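Local coordinates for protein choline dehydrogenase and related flavoproteins (Aspergillus oryzae, PDB 3Q9T) that oxidises formate with a modified flavin, 8-formyl-FAD, and belongs to the glucose-methanol-choline (GMC) oxidoreductase family, at residues A[41-46]-A[87-92]; A[46-51]-A[61-66]; A[53-58]-A[206-211]. All coordinates share one frame; numbering follows the deposited sequence. Where two conformers were deposited one is given.

Contact 1. Residues A[41-46]-A[87-92]. With FAY ([(2R,3S,4R,5R)-5-(6-amino-9H-purin-9-yl)-3,4-dihydroxytetrahydrofuran-2-yl]methyl (2R,3S,4S)-5-(8-formyl-7-methyl-2,4-dioxo-3,4-dihydrobenzo[g]pteridin-10(2H)-yl)-2,3,4-trihydroxypentyl dihydrogen diphosphate), chain D.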
loop_
_atom_site.group_PDB
_atom_site.type_symbol
_atom_site.label_atom_id
_atom_site.label_comp_id
_atom_site.label_asym_id
_atom_site.label_seq_id
_atom_site.Cartn_x
_atom_site.Cartn_y
_atom_site.Cartn_z
ATOM N N GLY A 41 10.161 26.134 17.532
ATOM C CA GLY A 41 10.164 27.545 17.215
ATOM C C GLY A 41 11.505 28.037 16.724
ATOM O O GLY A 41 11.601 29.159 16.235
ATOM N N ASN A 42 12.536 27.203 16.858
ATOM C CA ASN A 42 13.907 27.597 16.538
ATOM C C ASN A 42 14.564 26.750 15.437
ATOM O O ASN A 42 15.622 26.155 15.663
ATOM C CB ASN A 42 14.772 27.508 17.799
ATOM C CG ASN A 42 14.813 26.092 18.368
ATOM O OD1 ASN A 42 13.855 25.339 18.220
ATOM N ND2 ASN A 42 15.924 25.726 19.013
ATOM N N PRO A 43 13.943 26.682 14.250
ATOM C CA PRO A 43 14.529 25.894 13.148
ATOM C C PRO A 43 15.938 26.327 12.775
ATOM O O PRO A 43 16.741 25.462 12.430
ATOM C CB PRO A 43 13.587 26.170 11.966
ATOM C CG PRO A 43 12.847 27.424 12.335
ATOM C CD PRO A 43 12.687 27.337 13.844
ATOM N N GLU A 44 16.235 27.628 12.829
ATOM C CA GLU A 44 17.561 28.102 12.446
ATOM C C GLU A 44 18.652 27.501 13.324
ATOM O O GLU A 44 19.813 27.516 12.955
ATOM C CB GLU A 44 17.645 29.636 12.448
ATOM C CG GLU A 44 16.796 30.303 11.376
ATOM C CD GLU A 44 16.865 31.821 11.428
ATOM O OE1 GLU A 44 17.893 32.398 11.016
ATOM O OE2 GLU A 44 15.884 32.439 11.885
ATOM N N ASP A 45 18.271 26.943 14.472
ATOM C CA ASP A 45 19.233 26.278 15.354
ATOM C C ASP A 45 19.472 24.796 15.015
ATOM O O ASP A 45 20.260 24.129 15.691
ATOM C CB ASP A 45 18.770 26.354 16.807
ATOM C CG ASP A 45 18.832 27.752 17.374
ATOM O OD1 ASP A 45 19.514 28.626 16.779
ATOM O OD2 ASP A 45 18.205 27.960 18.435
ATOM N N ILE A 46 18.773 24.273 14.006
ATOM C CA ILE A 46 18.872 22.849 13.670
ATOM C C ILE A 46 19.676 22.623 12.381
ATOM O O ILE A 46 19.214 22.948 11.300
ATOM C CB ILE A 46 17.475 22.202 13.503
ATOM C CG1 ILE A 46 16.559 22.575 14.675
ATOM C CG2 ILE A 46 17.600 20.685 13.401
ATOM C CD1 ILE A 46 16.986 21.986 16.006
ATOM N N GLY A 87 6.287 19.523 6.566
ATOM C CA GLY A 87 7.070 20.154 7.613
ATOM C C GLY A 87 6.297 20.382 8.915
ATOM O O GLY A 87 5.193 20.922 8.914
ATOM N N LYS A 88 6.887 19.958 10.022
ATOM C CA LYS A 88 6.340 20.180 11.352
ATOM C C LYS A 88 7.404 20.932 12.145
ATOM O O LYS A 88 8.317 20.325 12.732
ATOM C CB LYS A 88 5.991 18.844 12.022
ATOM C CG LYS A 88 5.108 18.971 13.228
ATOM C CD LYS A 88 4.776 17.612 13.816
ATOM C CE LYS A 88 4.245 17.768 15.229
ATOM N NZ LYS A 88 3.848 16.468 15.814
ATOM N N THR A 89 7.283 22.261 12.120
ATOM C CA THR A 89 8.323 23.179 12.561
ATOM C C THR A 89 8.000 24.560 12.027
ATOM O O THR A 89 7.357 24.687 10.985
ATOM C CB THR A 89 9.724 22.800 12.028
ATOM O OG1 THR A 89 10.666 23.833 12.372
ATOM C CG2 THR A 89 9.709 22.637 10.508
ATOM N N LEU A 90 8.420 25.599 12.739
ATOM C CA LEU A 90 8.255 26.950 12.212
ATOM C C LEU A 90 8.843 26.902 10.813
ATOM O O LEU A 90 9.901 26.290 10.595
ATOM C CB LEU A 90 9.002 27.978 13.068
ATOM C CG LEU A 90 8.738 29.444 12.700
ATOM C CD1 LEU A 90 7.259 29.814 12.881
ATOM C CD2 LEU A 90 9.607 30.370 13.523
ATOM N N GLY A 91 8.142 27.502 9.857
ATOM C CA GLY A 91 8.568 27.434 8.470
ATOM C C GLY A 91 7.869 26.313 7.725
ATOM O O GLY A 91 7.866 26.275 6.499
ATOM N N GLY A 92 7.271 25.394 8.470
ATOM C CA GLY A 92 6.500 24.329 7.867
ATOM C C GLY A 92 7.305 23.580 6.826
ATOM O O GLY A 92 8.481 23.269 7.028
HETATM P P FAY D . 2.075 25.742 3.035
HETATM N N1 FAY D . 8.083 23.052 -3.589
HETATM C C2 FAY D . 9.041 23.716 -4.351
HETATM O O2 FAY D . 8.773 24.789 -4.878
HETATM N N3 FAY D . 10.378 23.451 -4.141
HETATM C C4 FAY D . 10.738 22.215 -3.666
HETATM O O4 FAY D . 11.764 21.693 -4.142
HETATM N N5 FAY D . 10.116 20.292 -2.397
HETATM C C6 FAY D . 9.763 18.667 -0.737
HETATM C C7 FAY D . 9.035 18.145 0.318
HETATM C C8 FAY D . 7.827 18.748 0.685
HETATM O O8 FAY D . 6.232 18.909 2.393
HETATM C C9 FAY D . 7.434 19.940 0.063
HETATM P PA FAY D . 3.139 24.310 5.232
HETATM C "C1'" FAY D . 6.377 22.265 -1.392
HETATM C C10 FAY D . 8.428 21.929 -2.873
HETATM N N10 FAY D . 7.626 21.490 -1.816
HETATM N N1A FAY D . -1.741 22.582 14.865
HETATM O O1A FAY D . 3.227 22.844 5.492
HETATM C C1B FAY D . 1.460 23.734 10.865
HETATM O O1P FAY D . 2.212 27.094 3.691
HETATM C "C2'" FAY D . 6.721 23.443 -0.450
HETATM O "O2'" FAY D . 7.623 22.975 0.488
HETATM C C2A FAY D . -0.714 23.507 14.845
HETATM O O2A FAY D . 4.428 24.929 4.783
HETATM C C2B FAY D . 2.548 22.855 10.275
HETATM O O2B FAY D . 3.455 22.363 11.245
HETATM O O2P FAY D . 0.790 25.651 2.233
HETATM C "C3'" FAY D . 5.621 24.284 0.278
HETATM O "O3'" FAY D . 5.918 24.653 1.622
HETATM N N3A FAY D . 0.045 23.690 13.701
HETATM C C3B FAY D . 3.229 23.818 9.328
HETATM O O3B FAY D . 4.143 24.597 10.060
HETATM O O3P FAY D . 1.991 24.594 4.163
HETATM C "C4'" FAY D . 4.236 23.686 0.277
HETATM O "O4'" FAY D . 3.970 23.330 -1.077
HETATM C C4A FAY D . -0.227 22.959 12.590
HETATM C C4B FAY D . 2.116 24.740 8.893
HETATM O O4B FAY D . 1.038 24.536 9.790
HETATM C C4X FAY D . 9.742 21.450 -3.031
HETATM C "C5'" FAY D . 3.199 24.694 0.831
HETATM O "O5'" FAY D . 3.364 25.318 2.113
HETATM C C5A FAY D . -1.264 22.029 12.588
HETATM C C5B FAY D . 1.698 24.466 7.461
HETATM O O5B FAY D . 2.670 25.029 6.614
HETATM C C5X FAY D . 9.251 19.720 -1.489
HETATM C C6A FAY D . -2.027 21.831 13.737
HETATM N N6A FAY D . -2.958 20.868 13.767
HETATM N N7A FAY D . -1.310 21.461 11.365
HETATM C C7M FAY D . 9.482 16.830 0.909
HETATM C C8A FAY D . -0.348 22.005 10.590
HETATM C C8M FAY D . 7.280 18.430 2.023
HETATM C C9A FAY D . 8.108 20.415 -1.060
HETATM N N9A FAY D . 0.330 22.924 11.335
#
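The pyrrolidine ring of P43 meets T89 and L90 with its three methylene carbons, and no aromatic ring takes part. CG lies 3.6 Å from the carbonyl O of L90 and CD rests 3.8 Å from L90 CB, the two side chains slanting past each other. P43 CB stands 3.8 Å from T89 OG1. The flat groups of 41-46 are the amide of N42 and the carboxylate of D45, which bond to each other: N42 ND2 gives a hydrogen bond of 3.2 Å to D45 OD2, which is met on its anti side with the donor 17° out of the carboxylate plane.

With chi1 at -172°, L90 points CG away from its own amide N, and CD2 comes to 3.6 Å from the carbonyl O of G41. T89 OG1 donates to L90 O from a point tilted 25° off the carbonyl plane, so the oxygen beside P43 CG is also held by a neighbouring hydroxyl; S95 OG bonds to it as well. Residues T89 to G92 form a type II beta turn closed by G92 N to T89 O, with G91 at its third position in a left-handed backbone conformation. This glycine-rich run, G-K-T-L-G-G-S-S, fits the first GMC signature and follows the adenosine ribose of the cofactor: G87 O is 3.2 Å from FAY O2B, and T89 O is 3.3 Å from FAY O3B. Backbone bonds of L90 with I40 and of G91 with G14 attach the turn to the nucleotide-binding half of the fold, where E37 also accepts weakly from T89 N. P43 also packs on F212 and on I49 of helix 47-50, and T89 touches I49 as well.

Contact 2. Residues A[46-51]-A[61-66]. With FAY ([(2R,3S,4R,5R)-5-(6-amino-9H-purin-9-yl)-3,4-dihydroxytetrahydrofuran-2-yl]methyl (2R,3S,4S)-5-(8-formyl-7-methyl-2,4-dioxo-3,4-dihydrobenzo[g]pteridin-10(2H)-yl)-2,3,4-trihydroxypentyl dihydrogen diphosphate), chain D.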
loop_
_atom_site.group_PDB
_atom_site.type_symbol
_atom_site.label_atom_id
_atom_site.label_comp_id
_atom_site.label_asym_id
_atom_site.label_seq_id
_atom_site.Cartn_x
_atom_site.Cartn_y
_atom_site.Cartn_z
ATOM N N ILE A 46 18.773 24.273 14.006
ATOM C CA ILE A 46 18.872 22.849 13.670
ATOM C C ILE A 46 19.676 22.623 12.381
ATOM O O ILE A 46 19.214 22.948 11.300
ATOM C CB ILE A 46 17.475 22.202 13.503
ATOM C CG1 ILE A 46 16.559 22.575 14.675
ATOM C CG2 ILE A 46 17.600 20.685 13.401
ATOM C CD1 ILE A 46 16.986 21.986 16.006
ATOM N N PRO A 47 20.897 22.080 12.501
ATOM C CA PRO A 47 21.755 21.855 11.330
ATOM C C PRO A 47 21.044 21.149 10.171
ATOM O O PRO A 47 21.136 21.618 9.046
ATOM C CB PRO A 47 22.879 20.972 11.885
ATOM C CG PRO A 47 22.965 21.356 13.335
ATOM C CD PRO A 47 21.548 21.680 13.761
ATOM N N GLU A 48 20.353 20.049 10.445
ATOM C CA GLU A 48 19.651 19.311 9.404
ATOM C C GLU A 48 18.613 20.177 8.678
ATOM O O GLU A 48 18.269 19.916 7.531
ATOM C CB GLU A 48 18.967 18.068 9.980
ATOM C CG GLU A 48 19.748 17.360 11.058
ATOM C CD GLU A 48 19.436 17.897 12.447
ATOM O OE1 GLU A 48 20.207 18.753 12.946
ATOM O OE2 GLU A 48 18.414 17.462 13.032
ATOM N N ILE A 49 18.098 21.202 9.342
ATOM C CA ILE A 49 17.190 22.123 8.661
ATOM C C ILE A 49 17.948 23.150 7.830
ATOM O O ILE A 49 17.588 23.409 6.668
ATOM C CB ILE A 49 16.229 22.835 9.645
ATOM C CG1 ILE A 49 15.128 21.866 10.086
ATOM C CG2 ILE A 49 15.600 24.069 8.996
ATOM C CD1 ILE A 49 14.241 22.388 11.220
ATOM N N THR A 50 19.012 23.720 8.402
ATOM C CA THR A 50 19.689 24.843 7.741
ATOM C C THR A 50 20.639 24.402 6.630
ATOM O O THR A 50 20.983 25.191 5.738
ATOM C CB THR A 50 20.412 25.762 8.734
ATOM O OG1 THR A 50 21.398 25.016 9.467
ATOM C CG2 THR A 50 19.405 26.375 9.708
ATOM N N THR A 51 21.043 23.138 6.692
ATOM C CA THR A 51 22.007 22.554 5.751
ATOM C C THR A 51 21.340 21.899 4.546
ATOM O O THR A 51 20.721 20.846 4.685
ATOM C CB THR A 51 22.795 21.457 6.446
ATOM O OG1 THR A 51 23.389 21.988 7.638
ATOM C CG2 THR A 51 23.855 20.890 5.511
ATOM N N SER A 61 11.921 12.309 10.211
ATOM C CA SER A 61 12.562 12.900 11.392
ATOM C C SER A 61 11.499 13.520 12.284
ATOM O O SER A 61 10.306 13.469 11.973
ATOM C CB SER A 61 13.594 13.962 10.993
ATOM O OG SER A 61 12.956 15.123 10.479
ATOM N N LYS A 62 11.921 14.127 13.384
ATOM C CA LYS A 62 10.955 14.761 14.273
ATOM C C LYS A 62 10.273 15.964 13.608
ATOM O O LYS A 62 9.236 16.415 14.077
ATOM C CB LYS A 62 11.604 15.188 15.594
ATOM C CG LYS A 62 12.549 16.370 15.481
ATOM C CD LYS A 62 12.940 16.886 16.870
ATOM C CE LYS A 62 11.755 17.552 17.575
ATOM N NZ LYS A 62 12.180 18.500 18.658
ATOM N N TYR A 63 10.855 16.466 12.516
ATOM C CA TYR A 63 10.307 17.640 11.830
ATOM C C TYR A 63 9.339 17.266 10.701
ATOM O O TYR A 63 8.973 18.103 9.880
ATOM C CB TYR A 63 11.451 18.553 11.347
ATOM C CG TYR A 63 12.449 18.777 12.461
ATOM C CD1 TYR A 63 12.086 19.502 13.588
ATOM C CD2 TYR A 63 13.721 18.203 12.424
ATOM C CE1 TYR A 63 12.957 19.677 14.626
ATOM C CE2 TYR A 63 14.609 18.385 13.452
ATOM C CZ TYR A 63 14.214 19.130 14.556
ATOM O OH TYR A 63 15.063 19.329 15.606
ATOM N N ASP A 64 8.905 16.008 10.692
ATOM C CA ASP A 64 8.030 15.504 9.642
ATOM C C ASP A 64 6.723 14.940 10.212
ATOM O O ASP A 64 6.744 13.967 10.961
ATOM C CB ASP A 64 8.763 14.415 8.844
ATOM C CG ASP A 64 7.952 13.888 7.681
ATOM O OD1 ASP A 64 6.785 14.315 7.520
ATOM O OD2 ASP A 64 8.485 13.035 6.933
ATOM N N TRP A 65 5.594 15.532 9.823
ATOM C CA TRP A 65 4.280 14.989 10.150
ATOM C C TRP A 65 4.200 13.506 9.792
ATOM O O TRP A 65 3.567 12.733 10.490
ATOM C CB TRP A 65 3.160 15.762 9.445
ATOM C CG TRP A 65 2.950 17.154 9.989
ATOM C CD1 TRP A 65 3.492 18.325 9.509
ATOM C CD2 TRP A 65 2.148 17.518 11.119
ATOM N NE1 TRP A 65 3.068 19.389 10.270
ATOM C CE2 TRP A 65 2.251 18.924 11.269
ATOM C CE3 TRP A 65 1.351 16.795 12.018
ATOM C CZ2 TRP A 65 1.582 19.617 12.278
ATOM C CZ3 TRP A 65 0.685 17.485 13.019
ATOM C CH2 TRP A 65 0.803 18.882 13.140
ATOM N N ALA A 66 4.844 13.138 8.692
ATOM C CA ALA A 66 4.959 11.749 8.269
ATOM C C ALA A 66 3.591 11.084 8.140
ATOM O O ALA A 66 3.367 9.992 8.650
ATOM C CB ALA A 66 5.884 10.955 9.218
HETATM P P FAY D . 2.075 25.742 3.035
HETATM N N1 FAY D . 8.083 23.052 -3.589
HETATM C C2 FAY D . 9.041 23.716 -4.351
HETATM O O2 FAY D . 8.773 24.789 -4.878
HETATM N N3 FAY D . 10.378 23.451 -4.141
HETATM C C4 FAY D . 10.738 22.215 -3.666
HETATM O O4 FAY D . 11.764 21.693 -4.142
HETATM N N5 FAY D . 10.116 20.292 -2.397
HETATM C C6 FAY D . 9.763 18.667 -0.737
HETATM C C7 FAY D . 9.035 18.145 0.318
HETATM C C8 FAY D . 7.827 18.748 0.685
HETATM O O8 FAY D . 6.232 18.909 2.393
HETATM C C9 FAY D . 7.434 19.940 0.063
HETATM P PA FAY D . 3.139 24.310 5.232
HETATM C "C1'" FAY D . 6.377 22.265 -1.392
HETATM C C10 FAY D . 8.428 21.929 -2.873
HETATM N N10 FAY D . 7.626 21.490 -1.816
HETATM N N1A FAY D . -1.741 22.582 14.865
HETATM O O1A FAY D . 3.227 22.844 5.492
HETATM C C1B FAY D . 1.460 23.734 10.865
HETATM O O1P FAY D . 2.212 27.094 3.691
HETATM C "C2'" FAY D . 6.721 23.443 -0.450
HETATM O "O2'" FAY D . 7.623 22.975 0.488
HETATM C C2A FAY D . -0.714 23.507 14.845
HETATM O O2A FAY D . 4.428 24.929 4.783
HETATM C C2B FAY D . 2.548 22.855 10.275
HETATM O O2B FAY D . 3.455 22.363 11.245
HETATM O O2P FAY D . 0.790 25.651 2.233
HETATM C "C3'" FAY D . 5.621 24.284 0.278
HETATM O "O3'" FAY D . 5.918 24.653 1.622
HETATM N N3A FAY D . 0.045 23.690 13.701
HETATM C C3B FAY D . 3.229 23.818 9.328
HETATM O O3B FAY D . 4.143 24.597 10.060
HETATM O O3P FAY D . 1.991 24.594 4.163
HETATM C "C4'" FAY D . 4.236 23.686 0.277
HETATM O "O4'" FAY D . 3.970 23.330 -1.077
HETATM C C4A FAY D . -0.227 22.959 12.590
HETATM C C4B FAY D . 2.116 24.740 8.893
HETATM O O4B FAY D . 1.038 24.536 9.790
HETATM C C4X FAY D . 9.742 21.450 -3.031
HETATM C "C5'" FAY D . 3.199 24.694 0.831
HETATM O "O5'" FAY D . 3.364 25.318 2.113
HETATM C C5A FAY D . -1.264 22.029 12.588
HETATM C C5B FAY D . 1.698 24.466 7.461
HETATM O O5B FAY D . 2.670 25.029 6.614
HETATM C C5X FAY D . 9.251 19.720 -1.489
HETATM C C6A FAY D . -2.027 21.831 13.737
HETATM N N6A FAY D . -2.958 20.868 13.767
HETATM N N7A FAY D . -1.310 21.461 11.365
HETATM C C7M FAY D . 9.482 16.830 0.909
HETATM C C8A FAY D . -0.348 22.005 10.590
HETATM C C8M FAY D . 7.280 18.430 2.023
HETATM C C9A FAY D . 8.108 20.415 -1.060
HETATM N N9A FAY D . 0.330 22.924 11.335
HETATM O O HOH W 1 17.272 17.822 15.799
#
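The short helix 47-50 lies against the type I beta turn S61-D64, which leads into W65, an FAD-binding residue. Y63 carries the contact. I49 CD1 sits over the centre of one face of its ring in a CH-pi contact, 4.2 Å from the centroid, while K62 CG lies over the opposite face. The I46 side chain points the opposite way to that of Y63 and meets its phenol end, CD1 lying 3.3 Å from Y63 OH and CG2 3.8 Å from Y63 CE2. The E48 side chain, bent at chi2 (89°), brings OE2 near the ring plane at the CE2 edge. A water in that plane joins the polar ends: it donates to E48 OE2 (3.0 Å) and bonds to Y63 OH (2.7 Å). S61 OG accepts from Y63 N in an ST turn, and D64 OD1 accepts from A66 N in an Asx turn. Beyond these, W65 NE1 makes a weak hydrogen bond of 3.2 Å to FAY O2B at the edge of its ring, and the ring has a cation-pi contact with K88. Helix 47-50 is tied through T50 to strand 207-208, while the turn side continues into strand 67-74 and packs, through D64 and A66, on strand 83-84.

Contact 3. Residues A[53-58]-A[206-211]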
loop_
_atom_site.group_PDB
_atom_site.type_symbol
_atom_site.label_atom_id
_atom_site.label_comp_id
_atom_site.label_asym_id
_atom_site.label_seq_id
_atom_site.Cartn_x
_atom_site.Cartn_y
_atom_site.Cartn_z
ATOM N N SER A 53 22.085 20.001 2.088
ATOM C CA SER A 53 22.330 18.623 1.650
ATOM C C SER A 53 21.685 17.590 2.567
ATOM O O SER A 53 21.637 16.411 2.234
ATOM C CB SER A 53 23.831 18.327 1.471
ATOM O OG SER A 53 24.547 18.357 2.695
ATOM N N SER A 54 21.193 18.042 3.717
ATOM C CA SER A 54 20.537 17.169 4.685
ATOM C C SER A 54 19.030 17.028 4.443
ATOM O O SER A 54 18.380 16.231 5.111
ATOM C CB SER A 54 20.734 17.703 6.107
ATOM O OG SER A 54 22.048 17.491 6.576
ATOM N N ALA A 55 18.481 17.806 3.510
ATOM C CA ALA A 55 17.020 17.861 3.300
ATOM C C ALA A 55 16.328 16.496 3.300
ATOM O O ALA A 55 15.415 16.255 4.101
ATOM C CB ALA A 55 16.686 18.625 2.027
ATOM N N MET A 56 16.758 15.611 2.405
ATOM C CA MET A 56 16.158 14.283 2.300
ATOM C C MET A 56 16.171 13.513 3.618
ATOM O O MET A 56 15.230 12.781 3.922
ATOM C CB MET A 56 16.787 13.479 1.152
ATOM C CG MET A 56 16.500 14.128 -0.177
ATOM S SD MET A 56 16.938 13.208 -1.659
ATOM C CE MET A 56 18.700 13.529 -1.715
ATOM N N ASP A 57 17.208 13.711 4.420
ATOM C CA ASP A 57 17.279 13.060 5.716
ATOM C C ASP A 57 16.187 13.529 6.671
ATOM O O ASP A 57 15.989 12.907 7.699
ATOM C CB ASP A 57 18.634 13.318 6.385
ATOM C CG ASP A 57 19.795 12.684 5.636
ATOM O OD1 ASP A 57 19.619 11.579 5.076
ATOM O OD2 ASP A 57 20.890 13.297 5.617
ATOM N N LEU A 58 15.508 14.637 6.361
ATOM C CA LEU A 58 14.428 15.139 7.225
ATOM C C LEU A 58 13.131 14.320 7.130
ATOM O O LEU A 58 12.233 14.477 7.965
ATOM C CB LEU A 58 14.115 16.612 6.941
ATOM C CG LEU A 58 15.203 17.629 7.279
ATOM C CD1 LEU A 58 14.876 18.974 6.638
ATOM C CD2 LEU A 58 15.408 17.768 8.782
ATOM N N GLY A 206 25.020 28.543 0.949
ATOM C CA GLY A 206 24.886 27.209 1.532
ATOM C C GLY A 206 24.006 27.110 2.773
ATOM O O GLY A 206 24.138 26.199 3.583
ATOM N N GLN A 207 23.103 28.060 2.934
ATOM C CA GLN A 207 22.137 27.991 4.016
ATOM C C GLN A 207 20.740 27.947 3.422
ATOM O O GLN A 207 20.473 28.619 2.431
ATOM C CB GLN A 207 22.281 29.206 4.947
ATOM C CG GLN A 207 23.559 29.212 5.791
ATOM C CD GLN A 207 23.286 28.999 7.269
ATOM O OE1 GLN A 207 24.026 28.283 7.955
ATOM N NE2 GLN A 207 22.218 29.619 7.772
ATOM N N ARG A 208 19.850 27.167 4.029
ATOM C CA ARG A 208 18.458 27.140 3.603
ATOM C C ARG A 208 17.739 28.460 3.882
ATOM O O ARG A 208 17.916 29.056 4.930
ATOM C CB ARG A 208 17.691 26.020 4.310
ATOM C CG ARG A 208 16.195 26.006 3.961
ATOM C CD ARG A 208 15.396 25.081 4.891
ATOM N NE ARG A 208 15.680 23.663 4.660
ATOM C CZ ARG A 208 15.122 22.934 3.689
ATOM N NH1 ARG A 208 14.244 23.487 2.848
ATOM N NH2 ARG A 208 15.422 21.646 3.577
ATOM N N SER A 209 16.899 28.883 2.946
ATOM C CA SER A 209 16.049 30.055 3.128
ATOM C C SER A 209 14.615 29.608 3.360
ATOM O O SER A 209 13.883 29.337 2.399
ATOM C CB SER A 209 16.089 30.956 1.888
ATOM O OG SER A 209 17.419 31.260 1.513
ATOM N N GLY A 210 14.225 29.525 4.630
ATOM C CA GLY A 210 12.876 29.156 5.017
ATOM C C GLY A 210 11.997 30.344 5.375
ATOM O O GLY A 210 12.491 31.457 5.599
ATOM N N SER A 211 10.689 30.104 5.436
ATOM C CA SER A 211 9.719 31.162 5.706
ATOM C C SER A 211 9.886 31.765 7.114
ATOM O O SER A 211 9.394 32.862 7.392
ATOM C CB SER A 211 8.288 30.645 5.480
ATOM O OG SER A 211 7.816 29.872 6.583
#
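A chi1 of 176° carries the R208 chain out from the strand; it stays stretched through chi2 and bends at chi3 (-70°), which turns the guanidinium so that NH2 arrives in front of A55 and L58. L58 approaches from the opposite direction, its CG beside its own backbone N (chi1 -66°), and presents CD1. The meeting is small and involves one nitrogen on the arginine side. A55 CB lies 3.6 Å from R208 NH2, at the edge of the guanidinium and near its plane, whereas L58 CD1 comes obliquely to the same nitrogen at 4.1 Å. No hydrogen bond crosses between the two segments.

Residues 53-58 belong to a 3-10 stretch that follows helix 47-50, and L58 N bonds to A55 O at 2.8 Å, which brings the two contacting side chains onto one side of the turn. R208 is on the short strand 207-208, which runs antiparallel to strand 195-204 in a large mixed sheet. The contact thus sets the 3-10 stretch beside this sheet, near the flavin site: A55 packs on the FAD-binding residue Y98, L58 on L96 and R208 on F99.

The polar side of R208 is engaged outside the contact. NE donates to the carbonyl O of I49, NH1 is bonded to the carbonyl O of the FAD-binding residue N97, and NH2 is also hydrogen-bonded beyond the two segments. The guanidinium therefore links helix 47-50 with the loop at N97, with A55 and L58 beside NH2. Since two of its partners are neutral backbone carbonyls in a buried setting, the positive charge is probably stabilised in part by their dipoles, and the methyl carbons of A55 and L58 supply apolar contact to a nitrogen that is hydrogen-bonded outside the two segments.

How the contacts relate
From the N terminus, residues 41-46 lead straight into 46-51, the two sharing I46; the chain then passes through 53-58 and 61-66 before reaching 87-92. Contact 2 closes a short loop, nested inside the longer one closed by contact 1. Contact 3 joins 53-58 to the distant 206-211 and so crosses both. The segments also meet directly: K88 N bonds to Y63 O between contacts 1 and 2, T50 O to R208 N between contacts 2 and 3, and G91 packs on S211 between contacts 1 and 3. Together they join helix 47-50, the glycine-rich turn beside the FAD ribose and the sheet holding strand 207-208.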